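Local coordinates for FrpC operon protein (Neisseria meningitidis, PDB 5EDF) that binds the iron-regulated RTX protein FrpC of the meningococcus and is putatively involved in adhesion, its exact role being unknown, at residues L60-V65 with V98-I103; W74-Y79 with Q213-L218. One frame throughout, in Å; residues are numbered along the deposited sequence.

How the interactions relate
Both interactions lie where helix 205-224 packs on the large antiparallel sheet. Interaction 1 pairs the neighbouring strands 61-70 and 98-105 close to the centre of the molecule. Interaction 2 sets the edge strand 73-77, at one end of the sheet, against the helix. Their centres are about 11 Å apart. Along the chain the segments alternate: 60-65, 74-79, 98-103, then 213-218. Strand 73-77 follows directly after strand 61-70 and lies beside it in the sheet. The two contacts touch where the helix covers the sheet: I63 CD1 lies 3.8 Å from L218 CD2, and I101 CD1 packs on V215. One helix thus reaches across the neighbouring strands 73-77, 61-70 and 98-105, and on to 189-193.

Interaction 1: residues L60-V65 with V98-I103; sequences LIEISV and VDDIVI
I61, I63 and V65 pair with I103, I101 and D99 through the backbone. Each of these three antiparallel pairs is hydrogen-bonded in both directions. I103 N donates to I61 O at 2.8 Å, a nearly straight bond. The bond from I63 N to I101 O is more bent, with an angle of 136° at the hydrogen. E62 with V102 and S64 with D100 are the non-hydrogen-bonded pairs between them. There CA-H groups approach carbonyl oxygens, as S64 CA does D99 O at 3.2 Å.

The strands are neighbours in the large antiparallel sheet of FrpD. The face with I61, I63, V65, I101 and I103 is buried. Helix 205-224 covers I63, V65 and I101, while strand 26-31 reaches I61, I63 and I103. On this face I63 CG1 packs 3.7 Å from I101 CB. CG1 of I63 sits between its own backbone N and carbonyl carbon (chi1 67°), which turns it to I101. I101 CD1 lies 3.9 Å from V65 CG2. D99 is the acidic residue on this face. Its carboxylate takes bonds from Y211 and from the backbone N of F196 and I197.

The other face is polar at its middle. S64 OG donates to D100 OD1 at 2.8 Å and meets it nearly along the C-O axis. The extended side chain of E62 brings OE2 to 3.7 Å from D100 OD1. The two carboxylate planes are 51° apart. R37 forms a salt bridge with D100 OD1, which probably eases the repulsion between the two acids.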
# COMPACT_ATOMS: atom_id res chain seq x y z
N LEU A 60 -13.91 0.20 -5.92
CA LEU A 60 -12.60 0.30 -5.32
C LEU A 60 -12.69 1.14 -4.07
O LEU A 60 -13.59 2.00 -3.97
CB LEU A 60 -11.54 0.89 -6.29
CG LEU A 60 -11.61 2.39 -6.55
CD1 LEU A 60 -10.87 3.22 -5.53
CD2 LEU A 60 -11.04 2.68 -7.95
N ILE A 61 -11.79 0.88 -3.14
CA ILE A 61 -11.59 1.70 -1.95
C ILE A 61 -10.13 2.12 -1.94
O ILE A 61 -9.26 1.29 -2.22
CB ILE A 61 -11.86 0.91 -0.65
CG1 ILE A 61 -13.26 0.29 -0.66
CG2 ILE A 61 -11.67 1.85 0.58
CD1 ILE A 61 -13.47 -0.67 0.51
N GLU A 62 -9.85 3.38 -1.63
CA GLU A 62 -8.49 3.88 -1.53
C GLU A 62 -8.27 4.32 -0.11
O GLU A 62 -8.70 5.40 0.29
CB GLU A 62 -8.22 5.04 -2.51
CG GLU A 62 -6.78 5.52 -2.53
CD GLU A 62 -6.51 6.59 -3.54
OE1 GLU A 62 -7.46 7.32 -3.92
OE2 GLU A 62 -5.34 6.71 -3.99
N ILE A 63 -7.67 3.46 0.70
CA ILE A 63 -7.30 3.84 2.07
C ILE A 63 -5.98 4.59 2.06
O ILE A 63 -5.21 4.49 1.09
CB ILE A 63 -7.24 2.62 3.02
CG1 ILE A 63 -6.12 1.65 2.67
CG2 ILE A 63 -8.61 1.93 3.09
CD1 ILE A 63 -5.82 0.63 3.81
N SER A 64 -5.71 5.33 3.13
CA SER A 64 -4.48 6.08 3.25
C SER A 64 -3.89 5.79 4.61
O SER A 64 -4.57 5.82 5.61
CB SER A 64 -4.74 7.59 3.02
OG SER A 64 -5.34 7.88 1.78
N VAL A 65 -2.60 5.45 4.63
CA VAL A 65 -1.89 5.15 5.86
C VAL A 65 -0.65 6.01 6.04
O VAL A 65 0.11 6.25 5.09
CB VAL A 65 -1.48 3.68 5.95
CG1 VAL A 65 -2.71 2.74 6.02
CG2 VAL A 65 -0.61 3.27 4.74
N VAL A 98 2.50 9.55 3.68
CA VAL A 98 1.20 8.92 3.68
C VAL A 98 1.05 8.20 2.35
O VAL A 98 1.11 8.82 1.28
CB VAL A 98 0.07 9.95 3.90
CG1 VAL A 98 -1.29 9.27 3.74
CG2 VAL A 98 0.20 10.66 5.28
N ASP A 99 0.84 6.88 2.45
CA ASP A 99 0.70 6.02 1.28
C ASP A 99 -0.77 5.70 1.01
O ASP A 99 -1.56 5.57 1.95
CB ASP A 99 1.48 4.72 1.50
CG ASP A 99 2.95 4.91 1.65
OD1 ASP A 99 3.52 5.84 1.07
OD2 ASP A 99 3.58 4.06 2.36
N ASP A 100 -1.12 5.54 -0.26
CA ASP A 100 -2.45 5.13 -0.68
C ASP A 100 -2.45 3.67 -1.05
O ASP A 100 -1.54 3.20 -1.74
CB ASP A 100 -2.90 5.95 -1.86
CG ASP A 100 -3.13 7.39 -1.48
OD1 ASP A 100 -4.01 7.64 -0.66
OD2 ASP A 100 -2.43 8.25 -2.05
N ILE A 101 -3.46 2.94 -0.61
CA ILE A 101 -3.59 1.52 -0.91
C ILE A 101 -4.93 1.29 -1.57
O ILE A 101 -5.97 1.63 -0.99
CB ILE A 101 -3.41 0.66 0.37
CG1 ILE A 101 -2.03 0.90 1.01
CG2 ILE A 101 -3.66 -0.82 0.02
CD1 ILE A 101 -1.89 0.37 2.41
N VAL A 102 -4.92 0.78 -2.80
CA VAL A 102 -6.13 0.62 -3.59
C VAL A 102 -6.59 -0.82 -3.52
O VAL A 102 -5.86 -1.74 -3.90
CB VAL A 102 -5.93 1.11 -5.02
CG1 VAL A 102 -7.20 0.88 -5.85
CG2 VAL A 102 -5.55 2.58 -5.05
N ILE A 103 -7.83 -1.00 -3.07
CA ILE A 103 -8.44 -2.30 -2.84
C ILE A 103 -9.60 -2.49 -3.81
O ILE A 103 -10.49 -1.64 -3.87
CB ILE A 103 -8.96 -2.43 -1.41
CG1 ILE A 103 -7.86 -2.16 -0.41
CG2 ILE A 103 -9.59 -3.82 -1.18
CD1 ILE A 103 -8.32 -1.99 1.04

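Interaction 2: residues W74-Y79 with Q213-L218; sequences WVLEPY and QQVEQL
W74 O accepts a hydrogen bond of 2.8 Å from Q214 NE2. This bond ties the edge strand 73-77, at one end of the large sheet, to helix 205-224, a helix packed on a sheet face. The strand and helix segments run in broadly the same direction, 31° apart, with axes 9.3 Å from each other at closest approach. Q214 spans the gap with a side chain that is extended beyond CG. Its NE2 meets the carbonyl from 26° out of the carbonyl plane, and the bond bends to 145° at the hydrogen.

The other end of the amide is used as well. A water donates to Q214 OE1 and accepts from L76 N, at 3.0 Å in each case. The amide of Q214 therefore reaches two backbone groups of the strand, one directly and one through water. These two links help to fix the rotation of the amide. L76 CG adds a van der Waals contact with the amide, 3.5 Å from Q214 OE1.

The indole of W74 leads away from segment 213-218 and bonds through NE1 to E207, on an earlier part of the same helix. The CB of L76 points to the helix, where V215 is its apolar partner. V215 touches V191 and Y193 of strand 189-193. L76 CD1 rests against the helix at two points, 4.0 Å from both V215 CG2 and Q214 CB.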
# COMPACT_ATOMS: atom_id res chain seq x y z
N TRP A 74 9.09 -0.31 10.83
CA TRP A 74 8.14 0.70 10.38
C TRP A 74 6.75 0.21 10.76
O TRP A 74 6.48 -1.00 10.77
CB TRP A 74 8.17 0.84 8.87
CG TRP A 74 9.46 1.35 8.28
CD1 TRP A 74 10.51 0.61 7.82
CD2 TRP A 74 9.80 2.72 8.03
NE1 TRP A 74 11.49 1.44 7.32
CE2 TRP A 74 11.08 2.74 7.44
CE3 TRP A 74 9.14 3.94 8.25
CZ2 TRP A 74 11.72 3.93 7.07
CZ3 TRP A 74 9.77 5.09 7.88
CH2 TRP A 74 11.05 5.09 7.29
N VAL A 75 5.84 1.15 11.03
CA VAL A 75 4.44 0.83 11.29
C VAL A 75 3.53 1.70 10.47
O VAL A 75 3.94 2.77 10.02
CB VAL A 75 4.06 0.94 12.80
CG1 VAL A 75 4.88 -0.04 13.60
CG2 VAL A 75 4.20 2.37 13.29
N LEU A 76 2.30 1.24 10.27
CA LEU A 76 1.26 1.96 9.55
C LEU A 76 0.20 2.42 10.52
O LEU A 76 -0.23 1.66 11.40
CB LEU A 76 0.58 1.08 8.50
CG LEU A 76 1.51 0.36 7.55
CD1 LEU A 76 0.69 -0.53 6.60
CD2 LEU A 76 2.48 1.30 6.81
N GLU A 77 -0.28 3.64 10.30
CA GLU A 77 -1.30 4.22 11.18
C GLU A 77 -2.43 4.85 10.40
O GLU A 77 -2.19 5.48 9.38
CB GLU A 77 -0.68 5.31 12.07
CG GLU A 77 0.39 4.79 12.97
CD GLU A 77 0.98 5.80 13.92
OE1 GLU A 77 0.81 7.02 13.73
OE2 GLU A 77 1.64 5.36 14.90
N PRO A 78 -3.66 4.81 10.96
CA PRO A 78 -4.73 5.68 10.47
C PRO A 78 -4.51 7.08 11.00
O PRO A 78 -3.62 7.32 11.82
CB PRO A 78 -5.96 5.08 11.13
CG PRO A 78 -5.45 4.57 12.44
CD PRO A 78 -4.08 4.09 12.17
N TYR A 79 -5.34 8.01 10.53
CA TYR A 79 -5.33 9.36 11.07
C TYR A 79 -5.57 9.35 12.57
O TYR A 79 -6.55 8.74 13.06
CB TYR A 79 -6.41 10.19 10.36
CG TYR A 79 -6.55 11.64 10.74
CD1 TYR A 79 -6.17 12.65 9.86
CD2 TYR A 79 -7.11 12.02 11.96
CE1 TYR A 79 -6.34 13.98 10.17
CE2 TYR A 79 -7.30 13.37 12.28
CZ TYR A 79 -6.91 14.35 11.39
OH TYR A 79 -7.07 15.72 11.65
N GLN A 213 3.48 -7.34 4.97
CA GLN A 213 2.85 -8.17 5.99
C GLN A 213 1.85 -7.33 6.79
O GLN A 213 0.78 -7.82 7.16
CB GLN A 213 3.91 -8.79 6.91
CG GLN A 213 4.73 -9.85 6.24
CD GLN A 213 5.93 -10.33 7.07
OE1 GLN A 213 6.44 -9.61 7.92
NE2 GLN A 213 6.39 -11.51 6.78
N GLN A 214 2.20 -6.08 7.09
CA GLN A 214 1.28 -5.20 7.79
C GLN A 214 0.03 -4.90 6.95
O GLN A 214 -1.06 -4.89 7.46
CB GLN A 214 1.98 -3.91 8.21
CG GLN A 214 3.08 -4.18 9.26
CD GLN A 214 4.03 -3.02 9.37
OE1 GLN A 214 3.66 -1.87 9.12
NE2 GLN A 214 5.27 -3.30 9.73
N VAL A 215 0.20 -4.73 5.64
CA VAL A 215 -0.92 -4.48 4.73
C VAL A 215 -1.83 -5.71 4.69
O VAL A 215 -3.05 -5.57 4.74
CB VAL A 215 -0.45 -4.10 3.33
CG1 VAL A 215 -1.62 -4.04 2.38
CG2 VAL A 215 0.27 -2.78 3.38
N GLU A 216 -1.26 -6.91 4.62
CA GLU A 216 -2.05 -8.14 4.58
C GLU A 216 -2.89 -8.25 5.85
O GLU A 216 -4.07 -8.54 5.80
CB GLU A 216 -1.14 -9.35 4.48
CG GLU A 216 -0.39 -9.47 3.20
CD GLU A 216 0.47 -10.70 3.13
OE1 GLU A 216 1.50 -10.79 3.85
OE2 GLU A 216 0.11 -11.57 2.32
N GLN A 217 -2.28 -8.01 7.01
CA GLN A 217 -3.00 -8.07 8.27
C GLN A 217 -4.13 -7.02 8.31
O GLN A 217 -5.26 -7.31 8.76
CB GLN A 217 -2.02 -7.90 9.44
CG GLN A 217 -2.61 -7.96 10.83
CD GLN A 217 -1.57 -7.59 11.89
OE1 GLN A 217 -1.07 -6.46 11.92
NE2 GLN A 217 -1.22 -8.56 12.72
N LEU A 218 -3.82 -5.83 7.81
CA LEU A 218 -4.78 -4.73 7.81
C LEU A 218 -6.01 -5.06 6.95
O LEU A 218 -7.16 -4.95 7.37
CB LEU A 218 -4.08 -3.44 7.35
CG LEU A 218 -4.91 -2.18 7.32
CD1 LEU A 218 -5.49 -1.86 8.71
CD2 LEU A 218 -4.06 -1.05 6.79
O HOH W 1 1.51 -1.49 11.13